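Long-range contact in Dps family protein (Staphylococcus aureus subsp. aureus, PDB 2D5K), which probably stores and oxidises iron within a twelve-subunit shell and compacts the nucleoid, as Dps proteins of the ferritin superfamily do: residues B[44-55]-B[135-143]. Numbering follows the deposited sequence.
Sequences KFEELYNEASQY and SVDKHNWMF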
loop_
_atom_site.group_PDB
_atom_site.type_symbol
_atom_site.label_atom_id
_atom_site.label_comp_id
_atom_site.label_asym_id
_atom_site.label_seq_id
_atom_site.Cartn_x
_atom_site.Cartn_y
_atom_site.Cartn_z
ATOM N N LYS B 44 21.530 -11.271 -2.919
ATOM C CA LYS B 44 22.073 -10.461 -4.005
ATOM C C LYS B 44 21.998 -11.178 -5.353
ATOM O O LYS B 44 21.674 -10.566 -6.369
ATOM C CB LYS B 44 23.529 -10.068 -3.715
ATOM C CG LYS B 44 24.118 -9.136 -4.770
ATOM C CD LYS B 44 23.287 -7.859 -4.883
ATOM C CE LYS B 44 23.609 -7.073 -6.152
ATOM N NZ LYS B 44 24.985 -6.493 -6.171
ATOM N N PHE B 45 22.296 -12.473 -5.368
ATOM C CA PHE B 45 22.242 -13.218 -6.621
ATOM C C PHE B 45 20.819 -13.289 -7.167
ATOM O O PHE B 45 20.622 -13.323 -8.382
ATOM C CB PHE B 45 22.822 -14.627 -6.446
ATOM C CG PHE B 45 24.304 -14.642 -6.157
ATOM C CD1 PHE B 45 25.144 -13.676 -6.705
ATOM C CD2 PHE B 45 24.858 -15.626 -5.348
ATOM C CE1 PHE B 45 26.517 -13.690 -6.448
ATOM C CE2 PHE B 45 26.227 -15.650 -5.087
ATOM C CZ PHE B 45 27.056 -14.679 -5.638
ATOM N N GLU B 46 19.826 -13.305 -6.279
ATOM C CA GLU B 46 18.435 -13.343 -6.726
ATOM C C GLU B 46 18.054 -11.989 -7.317
ATOM O O GLU B 46 17.374 -11.917 -8.337
ATOM C CB GLU B 46 17.483 -13.678 -5.574
ATOM C CG GLU B 46 16.036 -13.834 -6.047
ATOM C CD GLU B 46 15.088 -14.310 -4.965
ATOM O OE1 GLU B 46 15.519 -15.079 -4.079
ATOM O OE2 GLU B 46 13.897 -13.931 -5.016
ATOM N N GLU B 47 18.494 -10.914 -6.675
ATOM C CA GLU B 47 18.194 -9.579 -7.180
ATOM C C GLU B 47 18.786 -9.468 -8.581
ATOM O O GLU B 47 18.182 -8.889 -9.485
ATOM C CB GLU B 47 18.798 -8.513 -6.262
ATOM C CG GLU B 47 18.398 -8.676 -4.795
ATOM C CD GLU B 47 18.909 -7.552 -3.906
ATOM O OE1 GLU B 47 20.059 -7.104 -4.105
ATOM O OE2 GLU B 47 18.165 -7.127 -2.998
ATOM N N LEU B 48 19.972 -10.044 -8.758
ATOM C CA LEU B 48 20.636 -10.015 -10.050
ATOM C C LEU B 48 19.918 -10.828 -11.121
ATOM O O LEU B 48 19.791 -10.360 -12.253
ATOM C CB LEU B 48 22.088 -10.494 -9.914
ATOM C CG LEU B 48 22.992 -9.508 -9.166
ATOM C CD1 LEU B 48 24.347 -10.141 -8.892
ATOM C CD2 LEU B 48 23.146 -8.234 -9.996
ATOM N N TYR B 49 19.449 -12.036 -10.810
ATOM C CA TYR B 49 18.771 -12.755 -11.875
ATOM C C TYR B 49 17.399 -12.162 -12.172
ATOM O O TYR B 49 16.917 -12.270 -13.293
ATOM C CB TYR B 49 18.714 -14.287 -11.646
ATOM C CG TYR B 49 17.980 -14.852 -10.439
ATOM C CD1 TYR B 49 16.613 -14.636 -10.239
ATOM C CD2 TYR B 49 18.646 -15.700 -9.554
ATOM C CE1 TYR B 49 15.929 -15.271 -9.181
ATOM C CE2 TYR B 49 17.979 -16.330 -8.504
ATOM C CZ TYR B 49 16.627 -16.116 -8.322
ATOM O OH TYR B 49 15.989 -16.757 -7.279
ATOM N N ASN B 50 16.782 -11.506 -11.192
ATOM C CA ASN B 50 15.491 -10.875 -11.456
ATOM C C ASN B 50 15.747 -9.719 -12.425
ATOM O O ASN B 50 14.952 -9.454 -13.330
ATOM C CB ASN B 50 14.855 -10.344 -10.169
ATOM C CG ASN B 50 14.217 -11.442 -9.336
ATOM O OD1 ASN B 50 13.805 -12.477 -9.863
ATOM N ND2 ASN B 50 14.114 -11.212 -8.031
ATOM N N GLU B 51 16.874 -9.039 -12.243
ATOM C CA GLU B 51 17.225 -7.935 -13.120
ATOM C C GLU B 51 17.575 -8.481 -14.501
ATOM O O GLU B 51 17.243 -7.876 -15.519
ATOM C CB GLU B 51 18.401 -7.152 -12.535
ATOM C CG GLU B 51 18.975 -6.102 -13.458
ATOM C CD GLU B 51 19.821 -5.088 -12.714
ATOM O OE1 GLU B 51 20.505 -5.479 -11.745
ATOM O OE2 GLU B 51 19.807 -3.900 -13.101
ATOM N N ALA B 52 18.238 -9.633 -14.532
ATOM C CA ALA B 52 18.614 -10.255 -15.796
ATOM C C ALA B 52 17.372 -10.574 -16.619
ATOM O O ALA B 52 17.350 -10.358 -17.834
ATOM C CB ALA B 52 19.407 -11.534 -15.539
ATOM N N SER B 53 16.340 -11.092 -15.958
ATOM C CA SER B 53 15.103 -11.440 -16.655
ATOM C C SER B 53 14.462 -10.196 -17.262
ATOM O O SER B 53 13.889 -10.259 -18.347
ATOM C CB SER B 53 14.118 -12.130 -15.700
ATOM O OG SER B 53 13.712 -11.266 -14.648
ATOM N N GLN B 54 14.560 -9.068 -16.562
ATOM C CA GLN B 54 13.996 -7.819 -17.067
ATOM C C GLN B 54 14.716 -7.395 -18.348
ATOM O O GLN B 54 14.078 -6.924 -19.296
ATOM C CB GLN B 54 14.114 -6.708 -16.023
ATOM C CG GLN B 54 13.360 -6.981 -14.732
ATOM C CD GLN B 54 13.404 -5.805 -13.777
ATOM O OE1 GLN B 54 14.478 -5.362 -13.361
ATOM N NE2 GLN B 54 12.230 -5.287 -13.427
ATOM N N TYR B 55 16.040 -7.562 -18.379
ATOM C CA TYR B 55 16.825 -7.200 -19.559
ATOM C C TYR B 55 16.457 -8.068 -20.745
ATOM O O TYR B 55 16.271 -7.576 -21.857
ATOM C CB TYR B 55 18.328 -7.369 -19.312
ATOM C CG TYR B 55 18.940 -6.363 -18.377
ATOM C CD1 TYR B 55 18.556 -5.024 -18.414
ATOM C CD2 TYR B 55 19.932 -6.744 -17.473
ATOM C CE1 TYR B 55 19.144 -4.087 -17.573
ATOM C CE2 TYR B 55 20.527 -5.814 -16.628
ATOM C CZ TYR B 55 20.127 -4.490 -16.685
ATOM O OH TYR B 55 20.707 -3.569 -15.851
ATOM N N SER B 135 23.744 -0.129 -15.045
ATOM C CA SER B 135 23.572 -1.093 -13.959
ATOM C C SER B 135 24.730 -2.084 -13.881
ATOM O O SER B 135 25.200 -2.422 -12.789
ATOM C CB SER B 135 22.258 -1.851 -14.133
ATOM O OG SER B 135 22.114 -2.826 -13.114
ATOM N N VAL B 136 25.188 -2.555 -15.035
ATOM C CA VAL B 136 26.306 -3.495 -15.072
ATOM C C VAL B 136 27.543 -2.898 -14.395
ATOM O O VAL B 136 28.185 -3.542 -13.554
ATOM C CB VAL B 136 26.642 -3.888 -16.534
ATOM C CG1 VAL B 136 28.001 -4.582 -16.604
ATOM C CG2 VAL B 136 25.549 -4.812 -17.077
ATOM N N ASP B 137 27.878 -1.664 -14.751
ATOM C CA ASP B 137 29.044 -1.006 -14.167
ATOM C C ASP B 137 28.884 -0.773 -12.669
ATOM O O ASP B 137 29.838 -0.913 -11.903
ATOM C CB ASP B 137 29.311 0.334 -14.866
ATOM C CG ASP B 137 29.846 0.163 -16.276
ATOM O OD1 ASP B 137 30.214 -0.974 -16.645
ATOM O OD2 ASP B 137 29.911 1.172 -17.015
ATOM N N LYS B 138 27.676 -0.410 -12.255
ATOM C CA LYS B 138 27.402 -0.160 -10.844
ATOM C C LYS B 138 27.597 -1.447 -10.050
ATOM O O LYS B 138 28.278 -1.461 -9.024
ATOM C CB LYS B 138 25.970 0.354 -10.683
ATOM C CG LYS B 138 25.597 0.757 -9.272
ATOM C CD LYS B 138 24.192 1.351 -9.253
ATOM C CE LYS B 138 23.810 1.847 -7.868
ATOM N NZ LYS B 138 22.419 2.405 -7.845
ATOM N N HIS B 139 26.997 -2.532 -10.528
ATOM C CA HIS B 139 27.133 -3.819 -9.854
ATOM C C HIS B 139 28.595 -4.251 -9.820
ATOM O O HIS B 139 29.069 -4.790 -8.821
ATOM C CB HIS B 139 26.332 -4.903 -10.579
ATOM C CG HIS B 139 24.850 -4.773 -10.422
ATOM N ND1 HIS B 139 24.232 -4.745 -9.190
ATOM C CD2 HIS B 139 23.863 -4.694 -11.344
ATOM C CE1 HIS B 139 22.924 -4.655 -9.362
ATOM N NE2 HIS B 139 22.675 -4.623 -10.659
ATOM N N ASN B 140 29.308 -4.017 -10.916
ATOM C CA ASN B 140 30.704 -4.422 -10.980
ATOM C C ASN B 140 31.531 -3.702 -9.922
ATOM O O ASN B 140 32.414 -4.301 -9.310
ATOM C CB ASN B 140 31.272 -4.171 -12.377
ATOM C CG ASN B 140 32.390 -5.135 -12.725
ATOM O OD1 ASN B 140 32.696 -6.047 -11.955
ATOM N ND2 ASN B 140 32.999 -4.944 -13.888
ATOM N N TRP B 141 31.249 -2.421 -9.694
ATOM C CA TRP B 141 31.978 -1.689 -8.667
ATOM C C TRP B 141 31.721 -2.379 -7.326
ATOM O O TRP B 141 32.639 -2.572 -6.532
ATOM C CB TRP B 141 31.522 -0.223 -8.602
ATOM C CG TRP B 141 31.613 0.360 -7.220
ATOM C CD1 TRP B 141 32.730 0.443 -6.432
ATOM C CD2 TRP B 141 30.525 0.845 -6.424
ATOM N NE1 TRP B 141 32.401 0.937 -5.192
ATOM C CE2 TRP B 141 31.055 1.191 -5.160
ATOM C CE3 TRP B 141 29.153 1.017 -6.656
ATOM C CZ2 TRP B 141 30.257 1.697 -4.125
ATOM C CZ3 TRP B 141 28.361 1.522 -5.625
ATOM C CH2 TRP B 141 28.916 1.853 -4.378
ATOM N N MET B 142 30.470 -2.755 -7.076
ATOM C CA MET B 142 30.138 -3.433 -5.826
ATOM C C MET B 142 30.869 -4.776 -5.715
ATOM O O MET B 142 31.398 -5.102 -4.651
ATOM C CB MET B 142 28.622 -3.642 -5.717
ATOM C CG MET B 142 27.834 -2.341 -5.721
ATOM S SD MET B 142 26.071 -2.606 -5.472
ATOM C CE MET B 142 25.495 -0.907 -5.370
ATOM N N PHE B 143 30.908 -5.550 -6.800
ATOM C CA PHE B 143 31.603 -6.840 -6.774
ATOM C C PHE B 143 33.075 -6.629 -6.438
ATOM O O PHE B 143 33.631 -7.317 -5.577
ATOM C CB PHE B 143 31.530 -7.560 -8.129
ATOM C CG PHE B 143 30.134 -7.897 -8.579
ATOM C CD1 PHE B 143 29.134 -8.189 -7.657
ATOM C CD2 PHE B 143 29.830 -7.950 -9.938
ATOM C CE1 PHE B 143 27.845 -8.527 -8.081
ATOM C CE2 PHE B 143 28.543 -8.289 -10.374
ATOM C CZ PHE B 143 27.552 -8.578 -9.440
#
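Within the ferritin-like four-helix bundle, segments 44-55 and 135-143 lie on antiparallel helices; the axes of these segments approach to 12.8 Å, a spacing that long side chains must bridge. Glu51 does so with CG anti to its own N (chi1 172°) and an extended chain, placing both carboxylate oxygens against the other helix. Glu51 OE1 accepts on its syn side from His139 NE2 at 2.6 Å, bent to 143° at the hydrogen, the carboxylate and imidazole planes standing nearly perpendicular; Glu51 OE2 accepts from Ser135 OG at 2.5 Å, from above the carboxylate plane. With one bond on each oxygen, the carboxylate is restrained from rotating. Leu48, branched and apolar, serves two rings at once: CD2 sits over the centre of the His139 face in a CH-pi contact (3.6 Å), limiting ring rotation together with the NE2 bond, while CD1 meets the edge of Phe143 at CZ (3.6 Å). Lys44, bent at chi2 and chi4, brings CE and NZ alongside the imidazole, NZ 3.6 Å from His139 ND1. Beyond the pair, Phe143 meets Phe103 of helix 92-120 edge-to-face and Tyr55 likewise meets Trp19 of helix 5-32, the other two long helices of the bundle.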